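PDB 1R9D: glycerol dehydratase, which probably acts as a lyase that dehydrates glycerol without coenzyme B12, by glycine-radical chemistry as in relatives of pyruvate formate-lyase. Local coordinates for residues A[29-43]-A[115-129]. Numbering follows the deposited sequence.
Sequences SERAILITESFKQTE and SKEKLKDVFEYWNGK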
loop_
_atom_site.group_PDB
_atom_site.type_symbol
_atom_site.label_atom_id
_atom_site.label_comp_id
_atom_site.label_asym_id
_atom_site.label_seq_id
_atom_site.Cartn_x
_atom_site.Cartn_y
_atom_site.Cartn_z
ATOM N N SER A 29 -8.447 16.515 24.512
ATOM C CA SER A 29 -9.024 15.606 23.525
ATOM C C SER A 29 -9.471 16.185 22.183
ATOM O O SER A 29 -9.842 15.428 21.287
ATOM C CB SER A 29 -10.199 14.853 24.160
ATOM O OG SER A 29 -11.174 15.757 24.651
ATOM N N GLU A 30 -9.437 17.504 22.033
ATOM C CA GLU A 30 -9.863 18.129 20.783
ATOM C C GLU A 30 -9.276 17.481 19.524
ATOM O O GLU A 30 -10.017 17.054 18.632
ATOM C CB GLU A 30 -9.518 19.619 20.782
ATOM C CG GLU A 30 -10.506 20.530 21.519
ATOM C CD GLU A 30 -10.483 20.360 23.028
ATOM O OE1 GLU A 30 -9.402 20.058 23.579
ATOM O OE2 GLU A 30 -11.545 20.551 23.664
ATOM N N ARG A 31 -7.953 17.402 19.438
ATOM C CA ARG A 31 -7.346 16.810 18.248
ATOM C C ARG A 31 -7.816 15.382 17.989
ATOM O O ARG A 31 -8.144 15.029 16.856
ATOM C CB ARG A 31 -5.814 16.823 18.336
ATOM C CG ARG A 31 -5.156 16.316 17.042
ATOM C CD ARG A 31 -3.649 16.124 17.178
ATOM N NE ARG A 31 -3.047 15.660 15.923
ATOM C CZ ARG A 31 -3.124 14.417 15.455
ATOM N NH1 ARG A 31 -3.777 13.479 16.130
ATOM N NH2 ARG A 31 -2.540 14.109 14.302
ATOM N N ALA A 32 -7.856 14.563 19.035
ATOM C CA ALA A 32 -8.271 13.172 18.897
ATOM C C ALA A 32 -9.671 13.055 18.308
ATOM O O ALA A 32 -9.930 12.208 17.450
ATOM C CB ALA A 32 -8.219 12.473 20.248
ATOM N N ILE A 33 -10.575 13.902 18.782
ATOM C CA ILE A 33 -11.948 13.884 18.293
ATOM C C ILE A 33 -12.012 14.290 16.819
ATOM O O ILE A 33 -12.710 13.660 16.025
ATOM C CB ILE A 33 -12.848 14.830 19.139
ATOM C CG1 ILE A 33 -13.282 14.131 20.433
ATOM C CG2 ILE A 33 -14.099 15.216 18.359
ATOM C CD1 ILE A 33 -12.153 13.618 21.291
ATOM N N LEU A 34 -11.266 15.329 16.459
ATOM C CA LEU A 34 -11.253 15.829 15.091
ATOM C C LEU A 34 -10.664 14.878 14.048
ATOM O O LEU A 34 -11.227 14.726 12.963
ATOM C CB LEU A 34 -10.526 17.172 15.038
ATOM C CG LEU A 34 -11.236 18.332 15.741
ATOM C CD1 LEU A 34 -10.365 19.568 15.702
ATOM C CD2 LEU A 34 -12.576 18.607 15.057
ATOM N N ILE A 35 -9.540 14.237 14.355
ATOM C CA ILE A 35 -8.950 13.319 13.384
ATOM C C ILE A 35 -9.851 12.096 13.213
ATOM O O ILE A 35 -9.945 11.535 12.121
ATOM C CB ILE A 35 -7.513 12.879 13.800
ATOM C CG1 ILE A 35 -6.835 12.169 12.623
ATOM C CG2 ILE A 35 -7.567 11.963 15.016
ATOM C CD1 ILE A 35 -5.349 11.922 12.816
ATOM N N THR A 36 -10.529 11.698 14.287
ATOM C CA THR A 36 -11.435 10.551 14.247
ATOM C C THR A 36 -12.620 10.877 13.336
ATOM O O THR A 36 -13.051 10.053 12.530
ATOM C CB THR A 36 -11.961 10.207 15.664
ATOM O OG1 THR A 36 -10.860 9.824 16.504
ATOM C CG2 THR A 36 -12.967 9.067 15.611
ATOM N N GLU A 37 -13.135 12.095 13.472
ATOM C CA GLU A 37 -14.258 12.546 12.662
ATOM C C GLU A 37 -13.875 12.590 11.183
ATOM O O GLU A 37 -14.648 12.173 10.321
ATOM C CB GLU A 37 -14.711 13.932 13.139
ATOM C CG GLU A 37 -15.605 14.683 12.167
ATOM C CD GLU A 37 -16.214 15.934 12.781
ATOM O OE1 GLU A 37 -15.475 16.707 13.435
ATOM O OE2 GLU A 37 -17.434 16.147 12.604
ATOM N N SER A 38 -12.676 13.089 10.893
ATOM C CA SER A 38 -12.212 13.178 9.514
ATOM C C SER A 38 -12.030 11.801 8.884
ATOM O O SER A 38 -12.528 11.549 7.788
ATOM C CB SER A 38 -10.897 13.958 9.439
ATOM O OG SER A 38 -10.464 14.096 8.093
ATOM N N PHE A 39 -11.324 10.907 9.572
ATOM C CA PHE A 39 -11.099 9.565 9.038
ATOM C C PHE A 39 -12.394 8.803 8.747
ATOM O O PHE A 39 -12.461 8.010 7.807
ATOM C CB PHE A 39 -10.217 8.748 9.987
ATOM C CG PHE A 39 -8.751 8.786 9.636
ATOM C CD1 PHE A 39 -8.051 9.987 9.641
ATOM C CD2 PHE A 39 -8.080 7.619 9.275
ATOM C CE1 PHE A 39 -6.696 10.029 9.289
ATOM C CE2 PHE A 39 -6.731 7.648 8.922
ATOM C CZ PHE A 39 -6.040 8.855 8.927
ATOM N N LYS A 40 -13.424 9.041 9.553
ATOM C CA LYS A 40 -14.701 8.372 9.347
ATOM C C LYS A 40 -15.325 8.793 8.021
ATOM O O LYS A 40 -16.144 8.067 7.458
ATOM C CB LYS A 40 -15.666 8.698 10.490
ATOM C CG LYS A 40 -15.367 7.962 11.783
ATOM C CD LYS A 40 -16.398 8.297 12.858
ATOM C CE LYS A 40 -16.122 7.516 14.134
ATOM N NZ LYS A 40 -17.066 7.883 15.227
ATOM N N GLN A 41 -14.924 9.958 7.524
ATOM C CA GLN A 41 -15.456 10.489 6.271
ATOM C C GLN A 41 -14.556 10.287 5.053
ATOM O O GLN A 41 -14.928 10.672 3.941
ATOM C CB GLN A 41 -15.739 11.985 6.421
ATOM C CG GLN A 41 -16.821 12.309 7.430
ATOM C CD GLN A 41 -18.130 11.638 7.084
ATOM O OE1 GLN A 41 -18.672 11.839 5.995
ATOM N NE2 GLN A 41 -18.646 10.831 8.004
ATOM N N THR A 42 -13.385 9.685 5.250
ATOM C CA THR A 42 -12.457 9.488 4.141
ATOM C C THR A 42 -12.013 8.038 3.935
ATOM O O THR A 42 -10.941 7.792 3.383
ATOM C CB THR A 42 -11.194 10.357 4.336
ATOM O OG1 THR A 42 -10.535 9.972 5.549
ATOM C CG2 THR A 42 -11.566 11.834 4.430
ATOM N N GLU A 43 -12.842 7.087 4.354
ATOM C CA GLU A 43 -12.518 5.665 4.231
ATOM C C GLU A 43 -12.137 5.195 2.826
ATOM O O GLU A 43 -11.297 4.308 2.678
ATOM C CB GLU A 43 -13.690 4.810 4.727
ATOM C CG GLU A 43 -14.078 5.046 6.183
ATOM C CD GLU A 43 -13.160 4.348 7.177
ATOM O OE1 GLU A 43 -12.184 3.691 6.751
ATOM O OE2 GLU A 43 -13.426 4.458 8.394
ATOM N N SER A 115 -13.037 14.641 29.043
ATOM C CA SER A 115 -12.089 14.107 28.072
ATOM C C SER A 115 -12.087 12.583 28.072
ATOM O O SER A 115 -12.046 11.960 27.011
ATOM C CB SER A 115 -10.683 14.633 28.362
ATOM O OG SER A 115 -10.591 16.009 28.041
ATOM N N LYS A 116 -12.128 11.983 29.257
ATOM C CA LYS A 116 -12.146 10.527 29.362
ATOM C C LYS A 116 -13.363 9.982 28.625
ATOM O O LYS A 116 -13.283 8.986 27.900
ATOM C CB LYS A 116 -12.225 10.088 30.824
ATOM C CG LYS A 116 -11.002 10.411 31.672
ATOM C CD LYS A 116 -11.204 9.874 33.086
ATOM C CE LYS A 116 -10.042 10.206 34.004
ATOM N NZ LYS A 116 -10.292 9.720 35.396
ATOM N N GLU A 117 -14.494 10.651 28.822
ATOM C CA GLU A 117 -15.745 10.247 28.201
ATOM C C GLU A 117 -15.688 10.350 26.681
ATOM O O GLU A 117 -16.057 9.413 25.976
ATOM C CB GLU A 117 -16.888 11.115 28.739
ATOM C CG GLU A 117 -18.264 10.738 28.218
ATOM C CD GLU A 117 -18.600 9.277 28.452
ATOM O OE1 GLU A 117 -18.407 8.794 29.591
ATOM O OE2 GLU A 117 -19.065 8.613 27.500
ATOM N N LYS A 118 -15.220 11.489 26.179
ATOM C CA LYS A 118 -15.136 11.702 24.740
ATOM C C LYS A 118 -14.129 10.795 24.045
ATOM O O LYS A 118 -14.279 10.496 22.859
ATOM C CB LYS A 118 -14.814 13.165 24.436
ATOM C CG LYS A 118 -15.959 14.116 24.769
ATOM C CD LYS A 118 -15.649 15.543 24.356
ATOM C CE LYS A 118 -16.837 16.455 24.639
ATOM N NZ LYS A 118 -16.592 17.859 24.203
ATOM N N LEU A 119 -13.109 10.351 24.773
ATOM C CA LEU A 119 -12.110 9.471 24.177
ATOM C C LEU A 119 -12.643 8.060 23.941
ATOM O O LEU A 119 -12.079 7.308 23.153
ATOM C CB LEU A 119 -10.856 9.406 25.055
ATOM C CG LEU A 119 -10.005 10.673 25.099
ATOM C CD1 LEU A 119 -8.857 10.476 26.079
ATOM C CD2 LEU A 119 -9.468 10.982 23.705
ATOM N N LYS A 120 -13.730 7.695 24.618
ATOM C CA LYS A 120 -14.294 6.360 24.446
ATOM C C LYS A 120 -14.519 6.019 22.974
ATOM O O LYS A 120 -14.118 4.950 22.512
ATOM C CB LYS A 120 -15.614 6.230 25.211
ATOM C CG LYS A 120 -15.456 6.227 26.720
ATOM C CD LYS A 120 -16.810 6.168 27.415
ATOM C CE LYS A 120 -16.650 6.147 28.930
ATOM N NZ LYS A 120 -17.965 6.127 29.634
ATOM N N ASP A 121 -15.158 6.925 22.239
ATOM C CA ASP A 121 -15.419 6.690 20.822
ATOM C C ASP A 121 -14.119 6.618 20.019
ATOM O O ASP A 121 -14.033 5.901 19.021
ATOM C CB ASP A 121 -16.298 7.800 20.245
ATOM C CG ASP A 121 -16.687 7.535 18.804
ATOM O OD1 ASP A 121 -17.423 6.556 18.560
ATOM O OD2 ASP A 121 -16.255 8.296 17.914
ATOM N N VAL A 122 -13.117 7.376 20.452
ATOM C CA VAL A 122 -11.828 7.389 19.770
ATOM C C VAL A 122 -11.201 5.998 19.845
ATOM O O VAL A 122 -10.785 5.443 18.830
ATOM C CB VAL A 122 -10.873 8.425 20.409
ATOM C CG1 VAL A 122 -9.517 8.386 19.713
ATOM C CG2 VAL A 122 -11.474 9.816 20.301
ATOM N N PHE A 123 -11.147 5.436 21.051
ATOM C CA PHE A 123 -10.587 4.104 21.256
ATOM C C PHE A 123 -11.346 3.080 20.416
ATOM O O PHE A 123 -10.753 2.159 19.856
ATOM C CB PHE A 123 -10.679 3.700 22.732
ATOM C CG PHE A 123 -9.923 4.606 23.665
ATOM C CD1 PHE A 123 -10.474 4.973 24.890
ATOM C CD2 PHE A 123 -8.659 5.084 23.331
ATOM C CE1 PHE A 123 -9.780 5.804 25.768
ATOM C CE2 PHE A 123 -7.954 5.915 24.204
ATOM C CZ PHE A 123 -8.516 6.276 25.425
ATOM N N GLU A 124 -12.664 3.246 20.335
ATOM C CA GLU A 124 -13.493 2.323 19.569
ATOM C C GLU A 124 -13.213 2.382 18.070
ATOM O O GLU A 124 -13.057 1.348 17.424
ATOM C CB GLU A 124 -14.975 2.610 19.822
ATOM C CG GLU A 124 -15.914 1.600 19.187
ATOM C CD GLU A 124 -17.377 1.945 19.414
ATOM O OE1 GLU A 124 -17.767 2.149 20.586
ATOM O OE2 GLU A 124 -18.135 2.009 18.421
ATOM N N TYR A 125 -13.142 3.583 17.510
ATOM C CA TYR A 125 -12.894 3.703 16.078
ATOM C C TYR A 125 -11.525 3.199 15.637
ATOM O O TYR A 125 -11.421 2.422 14.689
ATOM C CB TYR A 125 -13.023 5.149 15.601
ATOM C CG TYR A 125 -12.653 5.288 14.134
ATOM C CD1 TYR A 125 -13.523 4.855 13.133
ATOM C CD2 TYR A 125 -11.399 5.766 13.751
ATOM C CE1 TYR A 125 -13.155 4.891 11.790
ATOM C CE2 TYR A 125 -11.017 5.805 12.407
ATOM C CZ TYR A 125 -11.902 5.364 11.434
ATOM O OH TYR A 125 -11.529 5.381 10.109
ATOM N N TRP A 126 -10.476 3.648 16.320
ATOM C CA TRP A 126 -9.116 3.278 15.937
ATOM C C TRP A 126 -8.650 1.864 16.230
ATOM O O TRP A 126 -7.508 1.514 15.939
ATOM C CB TRP A 126 -8.123 4.272 16.531
ATOM C CG TRP A 126 -8.280 5.645 15.974
ATOM C CD1 TRP A 126 -9.038 6.658 16.487
ATOM C CD2 TRP A 126 -7.693 6.152 14.769
ATOM N NE1 TRP A 126 -8.958 7.764 15.678
ATOM C CE2 TRP A 126 -8.139 7.481 14.616
ATOM C CE3 TRP A 126 -6.832 5.609 13.804
ATOM C CZ2 TRP A 126 -7.756 8.284 13.532
ATOM C CZ3 TRP A 126 -6.448 6.406 12.724
ATOM C CH2 TRP A 126 -6.910 7.729 12.599
ATOM N N ASN A 127 -9.525 1.040 16.790
ATOM C CA ASN A 127 -9.147 -0.329 17.087
ATOM C C ASN A 127 -8.709 -1.072 15.822
ATOM O O ASN A 127 -9.495 -1.248 14.885
ATOM C CB ASN A 127 -10.311 -1.069 17.748
ATOM C CG ASN A 127 -9.972 -2.505 18.068
ATOM O OD1 ASN A 127 -8.939 -2.791 18.670
ATOM N ND2 ASN A 127 -10.845 -3.424 17.667
ATOM N N GLY A 128 -7.448 -1.497 15.806
ATOM C CA GLY A 128 -6.901 -2.222 14.673
ATOM C C GLY A 128 -6.487 -1.362 13.491
ATOM O O GLY A 128 -5.999 -1.883 12.492
ATOM N N LYS A 129 -6.642 -0.048 13.605
ATOM C CA LYS A 129 -6.320 0.846 12.496
ATOM C C LYS A 129 -5.101 1.743 12.682
ATOM O O LYS A 129 -4.862 2.641 11.872
ATOM C CB LYS A 129 -7.542 1.716 12.195
ATOM C CG LYS A 129 -8.807 0.902 11.973
ATOM C CD LYS A 129 -10.024 1.791 11.812
ATOM C CE LYS A 129 -11.295 0.955 11.728
ATOM N NZ LYS A 129 -12.513 1.812 11.783
#
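Trp126 and Thr36 meet through a polar bond set in a mixed helix interface, where hydrogen bonds and a salt bridge lie among apolar packing. The indole NE1 donates to Thr36 OG1 at 2.9 Å, with an N-H...O angle of 156°, and the acceptor lies close to the ring plane. Further along the same indole, CH2 sits over the centre of the Phe39 ring in an edge-to-face pair, while CZ2 rests against Ile35 CG2. Tyr125 reaches past Thr36 in the opposite direction, and its OH donates to Glu43 OE2 at 2.7 Å, meeting the carboxylate from above its plane. Lys40 CG makes an off-centre CH-pi contact with the Tyr125 ring before the extended chain carries NZ to the syn lone pair of Asp121 OD2 (2.8 Å). Toward the N-terminal ends, Ala32 and Ile33 pack on Leu119 CD2 and Val122 CG2.

In the second shell, Thr36 OG1 stands beside its own backbone N (chi1 -63°) and spends its proton on Ala32 O at 2.7 Å, so it can accept from the indole. The axes of 30-40 and 115-125 run in the same general direction, 33° apart, joining two helices of the pyruvate formate lyase-like region; Glu43 O bonds Arg516 of the second subunit. A two-bond chain thus leads from indole N-H through the buried hydroxyl to the Ala32 carbonyl and, with the Phe39 and Ile35 packing, probably restricts the indole's rotation, whereas the ionic pair stays on the more exposed flank.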